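Local coordinates for protein-glutamine gamma-glutamyltransferase 2 (Pagrus major, PDB 1G0D) that catalyses the calcium-dependent joining of peptide-bound glutamine to lysine side chains or other primary amines, so cross-linking or aminating proteins, at residues I33-Q38 / L133-C138; G230-R235 / R265-G270; V308-N313 / T398-V403; P482-D487 / N609-P614; R659-D664 / G675-V680. All blocks are in the same frame, centred on the assembly; numbering follows the deposited sequence.

Contact 1: residues I33-Q38 / L133-C138; sequences IVRRGQ and LFNPWC
R36 CG lies between its backbone N and carbonyl carbon (chi1 75°), starting the chain toward F134, while N135 CG is anti to the backbone N (chi1 -155°), starting the amide toward R36 O. The R36 chain then extends alongside F134, whose CD2 sits 3.5 Å above the centre of the guanidinium; NH2 lies at the ring's edge, with the two planes 71° apart. D141 forms a salt bridge with R36 NH2, and backbone carbonyls of A103 and S210 take NH1. An alanine in place of R36 would probably leave D141 without its charged mate and uncover this edge of the F134 ring. Strand 33-35 is an outermost strand of the N-terminal beta-sandwich, running parallel to strand 121-133; L133 N binds V34 O at 3.1 Å and R36 N binds L133 O at 3.1 Å. From R35 the chain enters a type II turn to Q38, while N135 to C138 form a type I turn. N135 ND2 spans them, reaching R36 O at 2.7 Å from above the carbonyl plane. A water joins N135 OD1 to Q38 OE1. The R35 guanidinium has W137 CZ3 over one face, 3.6 Å above its plane, and hydrogen-bonds through NE to H22 O.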
# COMPACT_ATOMS: atom_id res chain seq x y z
N ILE A 33 24.45 8.72 -4.54
CA ILE A 33 22.99 8.88 -4.53
C ILE A 33 22.71 10.00 -3.51
O ILE A 33 22.88 9.84 -2.30
CB ILE A 33 22.31 7.61 -4.12
CG1 ILE A 33 22.84 6.45 -4.96
CG2 ILE A 33 20.82 7.81 -4.26
CD1 ILE A 33 22.49 5.10 -4.44
N VAL A 34 22.25 11.12 -4.04
CA VAL A 34 22.04 12.34 -3.29
C VAL A 34 20.57 12.80 -3.15
O VAL A 34 19.75 12.35 -3.92
CB VAL A 34 22.95 13.35 -4.07
CG1 VAL A 34 22.20 14.61 -4.49
CG2 VAL A 34 24.24 13.55 -3.29
N ARG A 35 20.22 13.65 -2.18
CA ARG A 35 18.84 14.17 -2.05
C ARG A 35 18.88 15.69 -2.36
O ARG A 35 19.90 16.33 -2.12
CB ARG A 35 18.28 13.91 -0.65
CG ARG A 35 18.31 12.44 -0.27
CD ARG A 35 17.40 12.10 0.89
NE ARG A 35 17.39 10.66 1.16
CZ ARG A 35 16.39 9.81 0.87
NH1 ARG A 35 15.28 10.21 0.26
NH2 ARG A 35 16.48 8.54 1.23
N ARG A 36 17.81 16.27 -2.91
CA ARG A 36 17.79 17.69 -3.31
C ARG A 36 17.75 18.76 -2.24
O ARG A 36 17.24 18.54 -1.15
CB ARG A 36 16.65 17.95 -4.29
CG ARG A 36 15.30 17.99 -3.67
CD ARG A 36 14.19 17.73 -4.71
NE ARG A 36 12.86 18.08 -4.19
CZ ARG A 36 11.78 18.31 -4.94
NH1 ARG A 36 11.85 18.25 -6.25
NH2 ARG A 36 10.64 18.69 -4.37
N GLY A 37 18.27 19.93 -2.55
CA GLY A 37 18.26 21.02 -1.60
C GLY A 37 19.36 20.93 -0.56
O GLY A 37 19.48 21.81 0.29
N GLN A 38 20.16 19.87 -0.63
CA GLN A 38 21.26 19.59 0.29
C GLN A 38 22.56 19.46 -0.52
O GLN A 38 22.65 18.69 -1.48
CB GLN A 38 20.96 18.29 1.03
CG GLN A 38 21.92 17.93 2.13
CD GLN A 38 21.57 16.62 2.82
OE1 GLN A 38 20.40 16.32 3.00
NE2 GLN A 38 22.60 15.83 3.19
N LEU A 133 17.06 12.26 -5.38
CA LEU A 133 15.77 11.92 -4.78
C LEU A 133 15.11 13.15 -4.08
O LEU A 133 15.70 14.21 -3.98
CB LEU A 133 15.96 10.82 -3.73
CG LEU A 133 16.40 9.39 -4.07
CD1 LEU A 133 16.60 9.17 -5.55
CD2 LEU A 133 17.62 9.12 -3.32
N PHE A 134 13.89 12.96 -3.59
CA PHE A 134 13.16 14.02 -2.89
C PHE A 134 13.83 14.15 -1.51
O PHE A 134 14.40 13.20 -0.99
CB PHE A 134 11.69 13.60 -2.75
CG PHE A 134 10.87 13.82 -4.00
CD1 PHE A 134 10.49 12.75 -4.80
CD2 PHE A 134 10.53 15.10 -4.41
CE1 PHE A 134 9.79 12.96 -6.00
CE2 PHE A 134 9.83 15.33 -5.60
CZ PHE A 134 9.47 14.26 -6.40
N ASN A 135 13.74 15.33 -0.89
CA ASN A 135 14.36 15.57 0.41
C ASN A 135 13.40 16.11 1.45
O ASN A 135 13.29 17.32 1.62
CB ASN A 135 15.47 16.60 0.24
CG ASN A 135 16.51 16.48 1.29
OD1 ASN A 135 16.31 15.79 2.29
ND2 ASN A 135 17.65 17.13 1.09
N PRO A 136 12.67 15.22 2.15
CA PRO A 136 11.73 15.68 3.18
C PRO A 136 12.40 16.22 4.43
O PRO A 136 11.70 16.64 5.35
CB PRO A 136 10.86 14.45 3.48
CG PRO A 136 11.56 13.31 2.94
CD PRO A 136 12.63 13.76 1.98
N TRP A 137 13.73 16.18 4.50
CA TRP A 137 14.42 16.72 5.65
C TRP A 137 14.89 18.13 5.39
O TRP A 137 15.35 18.81 6.30
CB TRP A 137 15.63 15.90 5.98
CG TRP A 137 15.33 14.59 6.49
CD1 TRP A 137 15.09 14.25 7.78
CD2 TRP A 137 15.24 13.38 5.73
NE1 TRP A 137 14.84 12.89 7.88
CE2 TRP A 137 14.93 12.34 6.64
CE3 TRP A 137 15.40 13.08 4.36
CZ2 TRP A 137 14.76 11.00 6.22
CZ3 TRP A 137 15.22 11.74 3.95
CH2 TRP A 137 14.91 10.72 4.89
N CYS A 138 14.82 18.57 4.13
CA CYS A 138 15.24 19.91 3.74
C CYS A 138 14.04 20.85 3.80
O CYS A 138 13.08 20.68 3.07
CB CYS A 138 15.77 19.88 2.33
SG CYS A 138 15.86 21.50 1.64
O HOH W 1 18.52 14.52 3.60

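Contact 2: residues G230-R235 / R265-G270; sequences GVLTGR and RPVKYG
L232 and V267 pair in parallel within the catalytic core domain, where segment 265-270 leads into helix 272-286 and its active-site C272. This side is tight. V231 O accepts from V267 N at 2.8 Å and T233 N reaches V267 O at 2.7 Å. A cis peptide then precedes Y269, and T233 O takes the N-H of G270, one residue later than in a regular parallel ladder. L232 CD2 lies 3.8 Å from V267 CB, and the leucine also touches V274, F275 and V278 of the helix; a CB on G270 would press against L232 CD1. The T233 side is wetter: a water lies between T233 OG1 and K268 NZ. K268 CB lies 3.4 Å above the centre of one face of the Y269 ring; R235 CD lies toward the rim of the other, and the guanidinium has Y269 OH over its face. P239 O binds R235 NH1, while the N-H of D242 binds the tyrosine hydroxyl. A second water lies in the ring plane, 2.8 Å from Y269 OH.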
# COMPACT_ATOMS: atom_id res chain seq x y z
N GLY A 230 2.07 -1.25 -17.03
CA GLY A 230 1.85 -1.10 -15.61
C GLY A 230 2.69 -2.07 -14.86
O GLY A 230 3.28 -2.95 -15.47
N VAL A 231 2.74 -1.97 -13.54
CA VAL A 231 3.58 -2.90 -12.80
C VAL A 231 2.88 -4.20 -12.48
O VAL A 231 3.52 -5.26 -12.49
CB VAL A 231 4.08 -2.27 -11.50
CG1 VAL A 231 4.82 -3.33 -10.56
CG2 VAL A 231 4.97 -1.15 -11.88
N LEU A 232 1.58 -4.13 -12.19
CA LEU A 232 0.83 -5.32 -11.84
C LEU A 232 -0.46 -5.45 -12.63
O LEU A 232 -1.06 -4.47 -13.06
CB LEU A 232 0.45 -5.30 -10.37
CG LEU A 232 1.49 -5.63 -9.31
CD1 LEU A 232 1.07 -5.00 -7.99
CD2 LEU A 232 1.62 -7.15 -9.19
N THR A 233 -0.89 -6.70 -12.77
CA THR A 233 -2.12 -7.02 -13.45
C THR A 233 -3.09 -7.34 -12.31
O THR A 233 -2.76 -8.09 -11.39
CB THR A 233 -1.90 -8.25 -14.37
OG1 THR A 233 -1.19 -7.85 -15.54
CG2 THR A 233 -3.21 -8.86 -14.78
N GLY A 234 -4.29 -6.76 -12.34
CA GLY A 234 -5.23 -7.07 -11.28
C GLY A 234 -6.11 -8.26 -11.62
O GLY A 234 -6.53 -8.42 -12.76
N ARG A 235 -6.37 -9.11 -10.63
CA ARG A 235 -7.25 -10.26 -10.80
C ARG A 235 -8.03 -10.31 -9.49
O ARG A 235 -7.48 -10.65 -8.44
CB ARG A 235 -6.47 -11.55 -10.94
CG ARG A 235 -7.37 -12.77 -11.15
CD ARG A 235 -7.60 -12.94 -12.64
NE ARG A 235 -7.53 -14.33 -13.05
CZ ARG A 235 -7.19 -14.73 -14.27
NH1 ARG A 235 -7.15 -16.01 -14.55
NH2 ARG A 235 -6.89 -13.84 -15.21
N ARG A 265 6.87 -5.73 -17.83
CA ARG A 265 5.73 -6.54 -18.15
C ARG A 265 4.82 -6.69 -16.94
O ARG A 265 5.24 -7.29 -15.96
CB ARG A 265 6.24 -7.90 -18.53
CG ARG A 265 6.01 -8.25 -19.94
CD ARG A 265 6.12 -9.75 -20.04
NE ARG A 265 6.21 -10.19 -21.43
CZ ARG A 265 7.32 -10.14 -22.16
NH1 ARG A 265 7.28 -10.56 -23.42
NH2 ARG A 265 8.46 -9.67 -21.65
N PRO A 266 3.56 -6.18 -17.00
CA PRO A 266 2.66 -6.31 -15.85
C PRO A 266 2.81 -7.66 -15.17
O PRO A 266 2.86 -8.68 -15.84
CB PRO A 266 1.28 -6.12 -16.47
CG PRO A 266 1.52 -5.11 -17.51
CD PRO A 266 2.89 -5.50 -18.12
N VAL A 267 2.90 -7.66 -13.85
CA VAL A 267 3.07 -8.88 -13.09
C VAL A 267 1.74 -9.46 -12.70
O VAL A 267 0.86 -8.71 -12.27
CB VAL A 267 3.88 -8.59 -11.84
CG1 VAL A 267 4.04 -9.83 -10.99
CG2 VAL A 267 5.23 -8.00 -12.24
N LYS A 268 1.57 -10.77 -12.86
CA LYS A 268 0.31 -11.43 -12.47
C LYS A 268 0.41 -12.09 -11.09
O LYS A 268 1.21 -13.01 -10.92
CB LYS A 268 -0.04 -12.50 -13.48
CG LYS A 268 -0.32 -12.00 -14.88
CD LYS A 268 -1.03 -13.07 -15.69
CE LYS A 268 -0.83 -12.87 -17.16
NZ LYS A 268 0.61 -12.66 -17.41
N TYR A 269 -0.40 -11.69 -10.12
CA TYR A 269 -1.46 -10.68 -10.24
C TYR A 269 -1.44 -9.84 -8.97
O TYR A 269 -0.68 -10.09 -8.07
CB TYR A 269 -2.85 -11.35 -10.32
CG TYR A 269 -3.08 -12.33 -11.49
CD1 TYR A 269 -3.43 -11.88 -12.78
CD2 TYR A 269 -2.97 -13.69 -11.28
CE1 TYR A 269 -3.65 -12.81 -13.83
CE2 TYR A 269 -3.19 -14.61 -12.31
CZ TYR A 269 -3.53 -14.19 -13.58
OH TYR A 269 -3.69 -15.18 -14.57
N GLY A 270 -2.31 -8.86 -8.88
CA GLY A 270 -2.34 -8.08 -7.67
C GLY A 270 -3.78 -7.72 -7.30
O GLY A 270 -4.71 -7.86 -8.11
O HOH W 2 0.33 -9.68 -17.74
O HOH W 3 -4.41 -14.09 -17.08

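Contact 3: residues V308-N313 / T398-V403; sequences VDFLLN and TIYWIV
F310 and Y400 lie side by side, pointing the same way, two flat bumps fitted together on one face of a parallel strand pair. F310 CG is anti to the backbone N (chi1 -161°), beside the carbonyl carbon. The rings meet obliquely, centroids 4.6 Å apart and planes at 44°. F310 CB sits over the face of the Y400 ring, toward its rim, 4.0 Å from the centroid in a CH-pi contact, while Y400 CZ comes over the rim of the F310 ring. V308 and T398 continue this face, T398 OG1 resting 3.6 Å from V308 CB. Across the sheet, L311 CD2 fits the notch between W401 CB and V403 CG2, 3.7 Å from the latter. The pair forms one edge of a mixed sheet that continues through strand 409-414 to strand 573-581, joining core strands to those of the next domain; strand 397-403 begins with D397, probably a calcium ligand. On the L311 face, W401 NE1 donates to D309 OD1 at 2.9 Å, on the anti side of the carboxylate and 31° out of its plane. D309, only weakly paired with R459, probably helps fix the indole's rotation by this bond, whereas F310 and Y400 meet by apolar contact.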
# COMPACT_ATOMS: atom_id res chain seq x y z
N VAL A 308 -26.95 5.50 -2.74
CA VAL A 308 -27.31 4.29 -3.42
C VAL A 308 -28.42 3.57 -2.66
O VAL A 308 -28.39 3.43 -1.44
CB VAL A 308 -26.04 3.37 -3.57
CG1 VAL A 308 -26.42 1.95 -4.01
CG2 VAL A 308 -25.05 4.02 -4.55
N ASP A 309 -29.45 3.18 -3.39
CA ASP A 309 -30.51 2.42 -2.79
C ASP A 309 -30.24 1.03 -3.35
O ASP A 309 -30.10 0.84 -4.55
CB ASP A 309 -31.84 3.03 -3.18
CG ASP A 309 -32.06 4.40 -2.52
OD1 ASP A 309 -32.19 4.46 -1.28
OD2 ASP A 309 -32.07 5.44 -3.22
N PHE A 310 -30.10 0.07 -2.46
CA PHE A 310 -29.79 -1.29 -2.82
C PHE A 310 -31.02 -2.15 -2.71
O PHE A 310 -31.47 -2.44 -1.60
CB PHE A 310 -28.72 -1.78 -1.86
CG PHE A 310 -27.97 -2.97 -2.35
CD1 PHE A 310 -26.76 -2.81 -2.99
CD2 PHE A 310 -28.47 -4.25 -2.18
CE1 PHE A 310 -26.06 -3.92 -3.45
CE2 PHE A 310 -27.78 -5.35 -2.64
CZ PHE A 310 -26.57 -5.19 -3.28
N LEU A 311 -31.56 -2.57 -3.86
CA LEU A 311 -32.77 -3.41 -3.93
C LEU A 311 -32.54 -4.91 -3.80
O LEU A 311 -31.81 -5.54 -4.57
CB LEU A 311 -33.50 -3.15 -5.24
CG LEU A 311 -33.63 -1.68 -5.60
CD1 LEU A 311 -34.45 -1.56 -6.86
CD2 LEU A 311 -34.28 -0.93 -4.44
N LEU A 312 -33.22 -5.47 -2.82
CA LEU A 312 -33.16 -6.88 -2.50
C LEU A 312 -34.58 -7.42 -2.68
O LEU A 312 -35.53 -6.66 -2.77
CB LEU A 312 -32.74 -7.01 -1.04
CG LEU A 312 -31.29 -7.34 -0.62
CD1 LEU A 312 -30.35 -6.94 -1.69
CD2 LEU A 312 -30.97 -6.67 0.70
N ASN A 313 -34.74 -8.72 -2.76
CA ASN A 313 -36.08 -9.23 -2.88
C ASN A 313 -36.44 -9.67 -1.48
O ASN A 313 -35.68 -9.43 -0.54
CB ASN A 313 -36.12 -10.41 -3.83
CG ASN A 313 -35.23 -11.54 -3.39
OD1 ASN A 313 -34.88 -11.67 -2.21
ND2 ASN A 313 -34.85 -12.37 -4.34
N THR A 398 -25.52 3.89 1.45
CA THR A 398 -26.26 2.79 0.82
C THR A 398 -27.44 2.40 1.73
O THR A 398 -27.26 2.02 2.90
CB THR A 398 -25.36 1.51 0.58
OG1 THR A 398 -24.92 1.45 -0.78
CG2 THR A 398 -26.13 0.24 0.81
N ILE A 399 -28.64 2.52 1.19
CA ILE A 399 -29.83 2.14 1.93
C ILE A 399 -30.43 0.91 1.25
O ILE A 399 -30.77 0.96 0.08
CB ILE A 399 -30.83 3.27 1.89
CG1 ILE A 399 -30.26 4.45 2.68
CG2 ILE A 399 -32.17 2.80 2.45
CD1 ILE A 399 -31.06 5.73 2.53
N TYR A 400 -30.56 -0.21 1.97
CA TYR A 400 -31.14 -1.43 1.40
C TYR A 400 -32.67 -1.45 1.41
O TYR A 400 -33.28 -0.95 2.35
CB TYR A 400 -30.70 -2.63 2.20
CG TYR A 400 -29.32 -3.09 1.87
CD1 TYR A 400 -28.20 -2.45 2.43
CD2 TYR A 400 -29.12 -4.25 1.12
CE1 TYR A 400 -26.92 -2.98 2.25
CE2 TYR A 400 -27.86 -4.79 0.94
CZ TYR A 400 -26.75 -4.16 1.51
OH TYR A 400 -25.51 -4.79 1.40
N TRP A 401 -33.30 -2.03 0.39
CA TRP A 401 -34.76 -2.09 0.34
C TRP A 401 -35.30 -3.44 -0.08
O TRP A 401 -34.72 -4.12 -0.93
CB TRP A 401 -35.31 -1.06 -0.62
CG TRP A 401 -34.87 0.33 -0.35
CD1 TRP A 401 -33.64 0.87 -0.61
CD2 TRP A 401 -35.66 1.39 0.20
NE1 TRP A 401 -33.62 2.19 -0.26
CE2 TRP A 401 -34.86 2.54 0.24
CE3 TRP A 401 -36.98 1.48 0.66
CZ2 TRP A 401 -35.32 3.75 0.72
CZ3 TRP A 401 -37.44 2.68 1.13
CH2 TRP A 401 -36.62 3.80 1.16
N ILE A 402 -36.41 -3.84 0.54
CA ILE A 402 -37.09 -5.08 0.18
C ILE A 402 -38.17 -4.61 -0.80
O ILE A 402 -39.14 -3.95 -0.42
CB ILE A 402 -37.83 -5.73 1.37
CG1 ILE A 402 -36.83 -6.14 2.47
CG2 ILE A 402 -38.71 -6.85 0.86
CD1 ILE A 402 -36.46 -7.60 2.52
N VAL A 403 -37.99 -4.89 -2.08
CA VAL A 403 -39.00 -4.50 -3.04
C VAL A 403 -39.83 -5.73 -3.34
O VAL A 403 -39.29 -6.75 -3.78
CB VAL A 403 -38.39 -4.00 -4.35
CG1 VAL A 403 -39.49 -3.50 -5.24
CG2 VAL A 403 -37.34 -2.90 -4.08

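Contact 4: residues P482-D487 / N609-P614; sequences PVFGTD and NPLPVP
L611 reaches F484 with its outermost carbons, and its side chain can be followed outward as an example of how two loops touch mainly through a branched tip. CB and CG have no close partner in the other loop; the methyls make the contact. CD1 does most of the work: it lies 3.6 Å from F484 CD2 and 3.7 Å from F484 CE2, and 3.9 Å from G485 CA. CD2 just reaches F484 CE2, at 4.1 Å. F484 CG, anti to its backbone N (chi1 -178°), starts the ring toward L611. Beside it P610 CG approaches F484 O at 4.2 Å. G485 sits third in the type II turn from V483 to T486, where a CB would be tight against both P610 O and L611 CD1. V483 O fastens that turn, accepting from both T486 N and T486 OG1. On the other loop N609 forms an Asx turn, OD1 taking L611 N at 2.7 Å, while ND2 holds V613 O. This touch joins the two C-terminal beta-barrels of the transglutaminase fold, and P482 probably belongs to the GTP site. Y546 of helix 546-549 meets the F484 ring edge-to-face and also touches L611; the two loops lead into strands 488-496 and 615-616.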
# COMPACT_ATOMS: atom_id res chain seq x y z
N PRO A 482 -13.68 -18.70 14.39
CA PRO A 482 -13.36 -20.07 13.95
C PRO A 482 -12.08 -20.22 13.18
O PRO A 482 -11.65 -19.27 12.51
CB PRO A 482 -14.53 -20.44 13.07
CG PRO A 482 -14.97 -19.12 12.52
CD PRO A 482 -14.88 -18.20 13.70
N VAL A 483 -11.49 -21.41 13.25
CA VAL A 483 -10.30 -21.71 12.50
C VAL A 483 -10.67 -22.49 11.24
O VAL A 483 -11.44 -23.42 11.32
CB VAL A 483 -9.35 -22.58 13.30
CG1 VAL A 483 -8.10 -22.92 12.46
CG2 VAL A 483 -9.00 -21.88 14.58
N PHE A 484 -10.14 -22.11 10.09
CA PHE A 484 -10.44 -22.85 8.87
C PHE A 484 -10.18 -24.32 9.12
O PHE A 484 -9.15 -24.68 9.70
CB PHE A 484 -9.55 -22.38 7.72
CG PHE A 484 -9.85 -23.07 6.43
CD1 PHE A 484 -11.11 -22.98 5.87
CD2 PHE A 484 -8.87 -23.82 5.77
CE1 PHE A 484 -11.41 -23.63 4.67
CE2 PHE A 484 -9.16 -24.48 4.57
CZ PHE A 484 -10.43 -24.39 4.02
N GLY A 485 -11.11 -25.16 8.66
CA GLY A 485 -11.03 -26.60 8.84
C GLY A 485 -12.10 -27.11 9.81
O GLY A 485 -12.45 -28.29 9.78
N THR A 486 -12.66 -26.23 10.64
CA THR A 486 -13.65 -26.65 11.62
C THR A 486 -15.12 -26.27 11.37
O THR A 486 -15.43 -25.32 10.63
CB THR A 486 -13.24 -26.14 13.05
OG1 THR A 486 -13.61 -24.77 13.20
CG2 THR A 486 -11.74 -26.25 13.26
N ASP A 487 -16.03 -27.04 11.97
CA ASP A 487 -17.45 -26.75 11.86
C ASP A 487 -17.68 -25.88 13.08
O ASP A 487 -17.11 -26.14 14.12
CB ASP A 487 -18.33 -27.98 12.05
CG ASP A 487 -17.81 -29.21 11.37
OD1 ASP A 487 -17.30 -29.14 10.23
OD2 ASP A 487 -17.94 -30.27 12.01
N ASN A 609 -0.81 -29.07 10.25
CA ASN A 609 -1.97 -29.12 9.38
C ASN A 609 -3.28 -29.15 10.20
O ASN A 609 -3.53 -30.10 10.92
CB ASN A 609 -1.87 -30.38 8.54
CG ASN A 609 -2.96 -30.49 7.52
OD1 ASN A 609 -3.83 -29.62 7.44
ND2 ASN A 609 -2.94 -31.57 6.74
N PRO A 610 -4.10 -28.09 10.12
CA PRO A 610 -5.36 -28.07 10.88
C PRO A 610 -6.47 -28.75 10.05
O PRO A 610 -7.62 -28.90 10.49
CB PRO A 610 -5.64 -26.58 11.05
CG PRO A 610 -5.17 -26.02 9.76
CD PRO A 610 -3.93 -26.85 9.35
N LEU A 611 -6.11 -29.14 8.84
CA LEU A 611 -7.01 -29.79 7.92
C LEU A 611 -6.94 -31.32 8.02
O LEU A 611 -5.86 -31.91 8.07
CB LEU A 611 -6.67 -29.35 6.50
CG LEU A 611 -7.55 -28.31 5.84
CD1 LEU A 611 -7.79 -27.16 6.77
CD2 LEU A 611 -6.90 -27.89 4.55
N PRO A 612 -8.10 -31.97 8.06
CA PRO A 612 -8.11 -33.43 8.14
C PRO A 612 -7.92 -33.96 6.71
O PRO A 612 -8.47 -34.98 6.33
CB PRO A 612 -9.49 -33.73 8.70
CG PRO A 612 -10.35 -32.59 8.17
CD PRO A 612 -9.45 -31.39 8.03
N VAL A 613 -7.13 -33.24 5.93
CA VAL A 613 -6.85 -33.59 4.55
C VAL A 613 -5.37 -33.41 4.35
O VAL A 613 -4.76 -32.60 5.03
CB VAL A 613 -7.52 -32.61 3.56
CG1 VAL A 613 -7.85 -33.31 2.28
CG2 VAL A 613 -8.76 -32.00 4.17
N PRO A 614 -4.77 -34.16 3.44
CA PRO A 614 -3.33 -33.92 3.28
C PRO A 614 -3.22 -32.67 2.37
O PRO A 614 -4.10 -32.45 1.55
CB PRO A 614 -2.85 -35.18 2.57
CG PRO A 614 -4.01 -35.53 1.68
CD PRO A 614 -5.24 -35.23 2.54

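Contact 5: residues R659-D664 / G675-V680; sequences RKLLVD and GVTTVV
R659 to V663 pair with V679 to G675 in antiparallel register, the two strand axes running at 156° and 4.6 Å apart at their closest. They are the arms of a beta hairpin, strands 659-666 and 673-682, in the last, immunoglobulin-like beta-barrel domain. Hydrogen-bonded pairs R659 with V679 and L661 with T677 are firm in both directions; at V663 with G675 the bond from G675 N is weak. On one face K660 lies beside T678, both pointing the same way. The K660 chain bends at chi2 (-110°), and its CE comes 3.0 Å from T678 OG1, whereas K660 NZ stays 4.2 Å from T678 OG1 and makes no bond to it. An alanine in place of K660 would probably leave the T678 hydroxyl and methyl without their aliphatic cover on this side. Next along the same face, L662 CD1 meets V676 CG1 at 3.6 Å; L662 also touches N176 and V676 touches P174, both of strand 169-176. The other face carries L661, whose CB touches T677 CG2 at 3.5 Å. The T677 hydroxyl turns elsewhere, to a weak bond with V589 O. Back on the first face, V676 CG1 also rests 3.3 Å from the backbone oxygen L661 O.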
# COMPACT_ATOMS: atom_id res chain seq x y z
N ARG A 659 15.78 -6.33 11.94
CA ARG A 659 15.10 -6.72 10.73
C ARG A 659 14.00 -7.71 10.99
O ARG A 659 13.93 -8.31 12.06
CB ARG A 659 16.14 -7.28 9.77
CG ARG A 659 17.48 -6.56 9.85
CD ARG A 659 18.18 -6.52 8.52
NE ARG A 659 18.79 -5.23 8.24
CZ ARG A 659 18.15 -4.19 7.70
NH1 ARG A 659 18.78 -3.05 7.48
NH2 ARG A 659 16.87 -4.28 7.38
N LYS A 660 13.12 -7.84 10.02
CA LYS A 660 11.97 -8.74 10.12
C LYS A 660 11.99 -9.81 9.00
O LYS A 660 12.23 -9.50 7.81
CB LYS A 660 10.69 -7.89 10.07
CG LYS A 660 10.62 -6.80 11.14
CD LYS A 660 9.57 -7.14 12.19
CE LYS A 660 9.84 -6.49 13.54
NZ LYS A 660 10.20 -5.07 13.32
N LEU A 661 11.81 -11.08 9.40
CA LEU A 661 11.83 -12.19 8.45
C LEU A 661 10.41 -12.57 8.23
O LEU A 661 9.66 -12.83 9.20
CB LEU A 661 12.63 -13.37 8.98
CG LEU A 661 12.76 -14.56 8.04
CD1 LEU A 661 13.49 -14.17 6.76
CD2 LEU A 661 13.48 -15.68 8.77
N LEU A 662 10.02 -12.56 6.95
CA LEU A 662 8.65 -12.85 6.53
C LEU A 662 8.53 -14.20 5.81
O LEU A 662 9.40 -14.60 5.03
CB LEU A 662 8.13 -11.73 5.61
CG LEU A 662 7.77 -10.37 6.18
CD1 LEU A 662 8.92 -9.74 6.94
CD2 LEU A 662 7.43 -9.48 5.03
N VAL A 663 7.45 -14.91 6.10
CA VAL A 663 7.23 -16.20 5.48
C VAL A 663 5.76 -16.46 5.11
O VAL A 663 4.81 -16.14 5.85
CB VAL A 663 7.75 -17.33 6.40
CG1 VAL A 663 7.57 -18.66 5.74
CG2 VAL A 663 9.21 -17.10 6.70
N ASP A 664 5.62 -17.04 3.92
CA ASP A 664 4.35 -17.44 3.35
C ASP A 664 4.33 -18.96 3.05
O ASP A 664 5.33 -19.54 2.64
CB ASP A 664 4.12 -16.66 2.06
CG ASP A 664 2.95 -17.20 1.28
OD1 ASP A 664 1.79 -16.86 1.61
OD2 ASP A 664 3.19 -17.99 0.34
N GLY A 675 3.72 -15.90 8.63
CA GLY A 675 4.55 -15.81 9.82
C GLY A 675 5.60 -14.72 9.64
O GLY A 675 5.97 -14.43 8.48
N VAL A 676 6.03 -14.11 10.76
CA VAL A 676 7.07 -13.04 10.83
C VAL A 676 7.81 -13.19 12.14
O VAL A 676 7.24 -13.55 13.18
CB VAL A 676 6.58 -11.56 10.97
CG1 VAL A 676 7.25 -10.71 9.95
CG2 VAL A 676 5.10 -11.46 10.92
N THR A 677 9.08 -12.84 12.11
CA THR A 677 9.85 -12.91 13.32
C THR A 677 10.77 -11.73 13.19
O THR A 677 11.01 -11.27 12.08
CB THR A 677 10.68 -14.21 13.35
OG1 THR A 677 11.20 -14.40 14.68
CG2 THR A 677 11.83 -14.14 12.33
N THR A 678 11.22 -11.23 14.34
CA THR A 678 12.16 -10.11 14.44
C THR A 678 13.54 -10.70 14.74
O THR A 678 13.72 -11.51 15.66
CB THR A 678 11.84 -9.15 15.62
OG1 THR A 678 10.53 -8.60 15.49
CG2 THR A 678 12.78 -7.99 15.61
N VAL A 679 14.51 -10.31 13.95
CA VAL A 679 15.88 -10.76 14.12
C VAL A 679 16.82 -9.54 14.14
O VAL A 679 16.89 -8.81 13.14
CB VAL A 679 16.30 -11.73 12.94
CG1 VAL A 679 17.70 -12.26 13.19
CG2 VAL A 679 15.33 -12.90 12.86
N VAL A 680 17.51 -9.30 15.27
CA VAL A 680 18.46 -8.19 15.35
C VAL A 680 19.83 -8.58 14.75
O VAL A 680 20.55 -9.43 15.29
CB VAL A 680 18.63 -7.73 16.81
CG1 VAL A 680 19.45 -6.46 16.87
CG2 VAL A 680 17.29 -7.46 17.42

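In the fold
The five contacts illustrate how chemistry follows place. Contacts 1 and 5 are buried, yet contact 1 depends on arginines and an asparagine spanning two turns, whereas contact 5 is a hairpin held mainly by backbone bonds. Contact 2, partly buried, lies close to C272 and keeps a watered side. Contact 3 lies at the surface, about 52 Å from contact 1 between centres and across the chain's centre from it; it pairs strands brought together from 85 residues apart. Contact 4 bridges the preceding barrel and the C-terminal one, in which contact 5 lies, their centres about 25 Å apart; it is the one contact held without hydrogen bonds between its segments.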